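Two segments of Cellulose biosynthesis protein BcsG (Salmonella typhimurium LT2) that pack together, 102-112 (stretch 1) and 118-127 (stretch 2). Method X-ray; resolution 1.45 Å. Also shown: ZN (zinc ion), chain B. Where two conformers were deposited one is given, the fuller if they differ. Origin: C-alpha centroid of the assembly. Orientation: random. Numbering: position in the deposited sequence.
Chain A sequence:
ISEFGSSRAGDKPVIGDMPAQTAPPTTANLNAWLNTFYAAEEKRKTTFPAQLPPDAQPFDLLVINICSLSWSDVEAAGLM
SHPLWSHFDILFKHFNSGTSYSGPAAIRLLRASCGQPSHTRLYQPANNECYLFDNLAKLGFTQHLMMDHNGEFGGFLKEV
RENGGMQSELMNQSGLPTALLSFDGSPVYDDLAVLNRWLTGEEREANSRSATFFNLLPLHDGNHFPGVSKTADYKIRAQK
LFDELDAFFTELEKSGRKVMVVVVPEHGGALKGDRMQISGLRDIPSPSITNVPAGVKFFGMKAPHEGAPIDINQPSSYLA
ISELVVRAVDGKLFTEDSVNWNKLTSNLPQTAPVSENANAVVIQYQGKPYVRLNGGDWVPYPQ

Stretch 1, residues 102-112: SGPAAIRLLRA
Stretch 2, residues 118-127: SHTRLYQPAN

Stretch 1 is a regular α-helix from Ser102 to Leu110, with phi/psi near -64/-42, psi relaxing to -22 at Leu110, and i to i+4 bonds such as Ile107 N to Gly103 O (3.0 Å). Arg111 is the first residue to leave it, at -102/31. Stretch 2 opens with a short, weakly bonded helical turn at about 119-122 (near -58/-37), passes through Tyr123 at -101/11 and continues extended from Gln124 (-117/154). The CA of Ile107 lies 7.0 Å from that of Leu122, and the CA of Arg111 8.0 Å from that of Ala126. Together the stretches bury 503 Å².

The apolar contact centers on Leu122 (chi1 m, chi2 t), whose CA-to-CB bond points sideways while its end comes nearer the helix. Leucine suits this place because its branched end reaches Pro104, Ile107 and Arg108 together: Leu122 CD1 lies 3.8 Å from Pro104 CB, and CD2 3.8 Å from Ile107 CG2 and 3.7 Å from Arg108 CG. Ile107 (m, t) points toward stretch 2, bringing CD1 to 3.7 Å from Tyr123 CE1. Tyr123 (chi1 m, chi2 -87°) starts away, but its length carries the ring back, with OH 3.5 Å from Pro104 CD. Pro104 fits the helix's first turn, where lacking an amide hydrogen costs no i to i-4 bond within the stretch; its CG meets the His119 ring edge, 3.9 Å from CE1.

Polar contacts come chiefly from two arginines. Arg111 (m, t, t, chi4 -172°) is extended beyond CB, with chi2 to chi4 near 180°, toward the backbone carbonyls of Gln124 and Arg121, the latter's O also accepting from Gln124 N at 3.3 Å. Arg111 NH1 and NH2 both donate to Gln124 O, at 3.0 and 3.1 Å, and NH1 adds a weak bond to Arg121 O at 3.2 Å. Both acceptors lie near the guanidinium plane. Leu122 O sits over one face, 3.2 Å from Arg111 NH2, at too poor an angle to bond; Ala126 CB covers the opposite face, 3.6 Å from Arg111 NH1, where a small methyl packs closely.

Arg108 (m, t, t, chi4 -75°) bends at its last torsion. Leu122 CD1 lies over one guanidinium face, while His119 N is at the edge, 3.6 Å from Arg108 NH2. Water 1 accepts from Arg108 NH2 at 2.8 Å and is hydrogen-bonded to His119 ND1, also at 2.8 Å, bridging the stretches; His119 is t, with chi2 87°.

Ser118 (chi1 p) caps the short turn: its OG accepts from Arg121 N at 3.3 Å.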

# COMPACT_ATOMS: atom_id res chain seq x y z
N SER A 102 3.30 -8.32 8.43
CA SER A 102 2.31 -8.49 7.37
C SER A 102 0.88 -8.21 7.80
O SER A 102 0.15 -7.50 7.09
CB SER A 102 2.36 -9.93 6.86
OG SER A 102 3.66 -10.28 6.42
N GLY A 103 0.47 -8.74 8.97
CA GLY A 103 -0.92 -8.56 9.41
C GLY A 103 -1.28 -7.10 9.59
O GLY A 103 -2.24 -6.61 8.99
N PRO A 104 -0.47 -6.37 10.37
CA PRO A 104 -0.78 -4.95 10.56
C PRO A 104 -0.70 -4.17 9.25
O PRO A 104 -1.48 -3.23 9.07
CB PRO A 104 0.29 -4.47 11.53
CG PRO A 104 0.92 -5.67 12.08
CD PRO A 104 0.56 -6.87 11.30
N ALA A 105 0.20 -4.54 8.33
CA ALA A 105 0.26 -3.85 7.05
C ALA A 105 -1.02 -3.99 6.27
O ALA A 105 -1.51 -3.00 5.69
CB ALA A 105 1.42 -4.36 6.21
N ALA A 106 -1.54 -5.21 6.22
CA ALA A 106 -2.77 -5.45 5.47
C ALA A 106 -3.95 -4.72 6.11
O ALA A 106 -4.77 -4.11 5.41
CB ALA A 106 -3.06 -6.93 5.40
N ILE A 107 -4.03 -4.72 7.45
CA ILE A 107 -5.10 -3.99 8.11
C ILE A 107 -4.99 -2.49 7.83
O ILE A 107 -6.00 -1.83 7.55
CB ILE A 107 -5.07 -4.24 9.64
CG1 ILE A 107 -5.24 -5.75 9.95
CG2 ILE A 107 -6.22 -3.49 10.32
CD1 ILE A 107 -4.85 -6.07 11.39
N ARG A 108 -3.77 -1.93 7.87
CA ARG A 108 -3.59 -0.51 7.60
C ARG A 108 -4.08 -0.18 6.17
O ARG A 108 -4.74 0.83 5.95
CB ARG A 108 -2.15 -0.10 7.79
CG ARG A 108 -1.74 -0.08 9.27
CD ARG A 108 -0.29 0.37 9.47
NE ARG A 108 0.02 0.43 10.91
CZ ARG A 108 -0.40 1.40 11.73
NH1 ARG A 108 -1.08 2.46 11.28
NH2 ARG A 108 -0.13 1.31 13.05
N LEU A 109 -3.72 -1.01 5.20
CA LEU A 109 -4.17 -0.78 3.83
C LEU A 109 -5.69 -0.91 3.70
O LEU A 109 -6.32 -0.08 3.03
CB LEU A 109 -3.48 -1.82 2.91
CG LEU A 109 -3.87 -1.82 1.42
CD1 LEU A 109 -3.79 -0.47 0.75
CD2 LEU A 109 -2.95 -2.78 0.72
N LEU A 110 -6.28 -1.91 4.35
CA LEU A 110 -7.73 -2.08 4.30
C LEU A 110 -8.47 -0.92 5.00
O LEU A 110 -9.60 -0.59 4.62
CB LEU A 110 -8.18 -3.46 4.83
CG LEU A 110 -7.65 -4.59 3.92
CD1 LEU A 110 -7.73 -5.91 4.64
CD2 LEU A 110 -8.40 -4.65 2.61
N ARG A 111 -7.77 -0.22 5.90
CA ARG A 111 -8.33 0.95 6.58
C ARG A 111 -7.79 2.26 5.97
O ARG A 111 -7.71 3.29 6.63
CB ARG A 111 -8.09 0.87 8.08
CG ARG A 111 -8.79 -0.29 8.75
CD ARG A 111 -8.58 -0.25 10.25
NE ARG A 111 -9.16 -1.44 10.85
CZ ARG A 111 -9.26 -1.62 12.16
NH1 ARG A 111 -8.87 -0.64 12.99
NH2 ARG A 111 -9.84 -2.74 12.61
N ALA A 112 -7.47 2.24 4.65
CA ALA A 112 -6.81 3.38 4.02
C ALA A 112 -7.63 4.69 4.00
O ALA A 112 -7.05 5.74 3.73
CB ALA A 112 -6.44 3.05 2.57
N SER A 118 -2.60 4.44 15.75
CA SER A 118 -1.62 3.67 16.53
C SER A 118 -1.81 2.18 16.30
O SER A 118 -2.88 1.73 15.85
CB SER A 118 -1.77 4.00 18.03
OG SER A 118 -3.04 3.53 18.47
N HIS A 119 -0.76 1.41 16.62
CA HIS A 119 -0.87 -0.01 16.51
C HIS A 119 -2.04 -0.59 17.34
O HIS A 119 -2.77 -1.45 16.84
CB HIS A 119 0.46 -0.66 16.88
CG HIS A 119 0.46 -2.14 16.69
ND1 HIS A 119 0.78 -2.74 15.49
CD2 HIS A 119 0.15 -3.14 17.55
CE1 HIS A 119 0.70 -4.05 15.63
NE2 HIS A 119 0.32 -4.32 16.87
N THR A 120 -2.18 -0.10 18.57
CA THR A 120 -3.27 -0.51 19.47
C THR A 120 -4.63 -0.38 18.75
O THR A 120 -5.41 -1.34 18.74
CB THR A 120 -3.26 0.31 20.79
OG1 THR A 120 -1.97 0.21 21.42
CG2 THR A 120 -4.32 -0.22 21.75
N ARG A 121 -4.86 0.80 18.14
CA ARG A 121 -6.14 1.14 17.49
C ARG A 121 -6.40 0.22 16.28
O ARG A 121 -7.57 -0.03 15.89
CB ARG A 121 -6.16 2.63 17.09
CG ARG A 121 -6.67 3.68 18.06
CD ARG A 121 -7.69 4.65 17.35
NE ARG A 121 -7.10 5.65 16.40
CZ ARG A 121 -7.53 5.97 15.17
NH1 ARG A 121 -8.62 5.41 14.63
NH2 ARG A 121 -6.86 6.92 14.45
N LEU A 122 -5.35 -0.32 15.67
CA LEU A 122 -5.57 -1.29 14.56
C LEU A 122 -6.36 -2.52 14.89
O LEU A 122 -6.97 -3.15 14.00
CB LEU A 122 -4.27 -1.88 14.01
CG LEU A 122 -3.51 -1.10 13.04
CD1 LEU A 122 -2.31 -1.93 12.61
CD2 LEU A 122 -4.34 -0.61 11.86
N TYR A 123 -6.29 -2.91 16.17
CA TYR A 123 -6.87 -4.17 16.60
C TYR A 123 -8.23 -4.01 17.29
O TYR A 123 -8.74 -4.96 17.88
CB TYR A 123 -5.83 -4.99 17.39
CG TYR A 123 -4.79 -5.50 16.45
CD1 TYR A 123 -4.98 -6.72 15.77
CD2 TYR A 123 -3.62 -4.76 16.17
CE1 TYR A 123 -4.05 -7.16 14.84
CE2 TYR A 123 -2.70 -5.21 15.25
CZ TYR A 123 -2.90 -6.41 14.60
OH TYR A 123 -1.97 -6.87 13.67
N GLN A 124 -8.79 -2.80 17.19
CA GLN A 124 -10.10 -2.47 17.68
C GLN A 124 -10.91 -2.07 16.45
O GLN A 124 -10.32 -1.64 15.46
CB GLN A 124 -10.00 -1.33 18.71
CG GLN A 124 -9.08 -1.71 19.90
CD GLN A 124 -8.52 -0.57 20.75
OE1 GLN A 124 -8.60 0.62 20.41
NE2 GLN A 124 -7.91 -0.95 21.88
N PRO A 125 -12.24 -2.22 16.47
CA PRO A 125 -13.05 -1.80 15.31
C PRO A 125 -12.83 -0.33 15.01
O PRO A 125 -12.61 0.48 15.94
CB PRO A 125 -14.47 -2.01 15.79
CG PRO A 125 -14.36 -3.13 16.78
CD PRO A 125 -13.03 -2.98 17.46
N ALA A 126 -12.78 -0.01 13.72
CA ALA A 126 -12.71 1.34 13.26
C ALA A 126 -14.09 1.82 12.81
O ALA A 126 -15.02 1.04 12.64
CB ALA A 126 -11.70 1.47 12.12
N ASN A 127 -14.20 3.12 12.60
CA ASN A 127 -15.37 3.68 11.99
C ASN A 127 -15.61 3.01 10.61
O ASN A 127 -14.65 2.75 9.87
CB ASN A 127 -15.15 5.17 11.85
CG ASN A 127 -16.38 5.90 11.45
OD1 ASN A 127 -16.84 5.78 10.32
ND2 ASN A 127 -16.94 6.66 12.38
ZN ZN B . 4.70 -9.52 4.88
O HOH W 1 1.22 -1.17 13.19
O HOH W 2 5.97 -11.06 6.38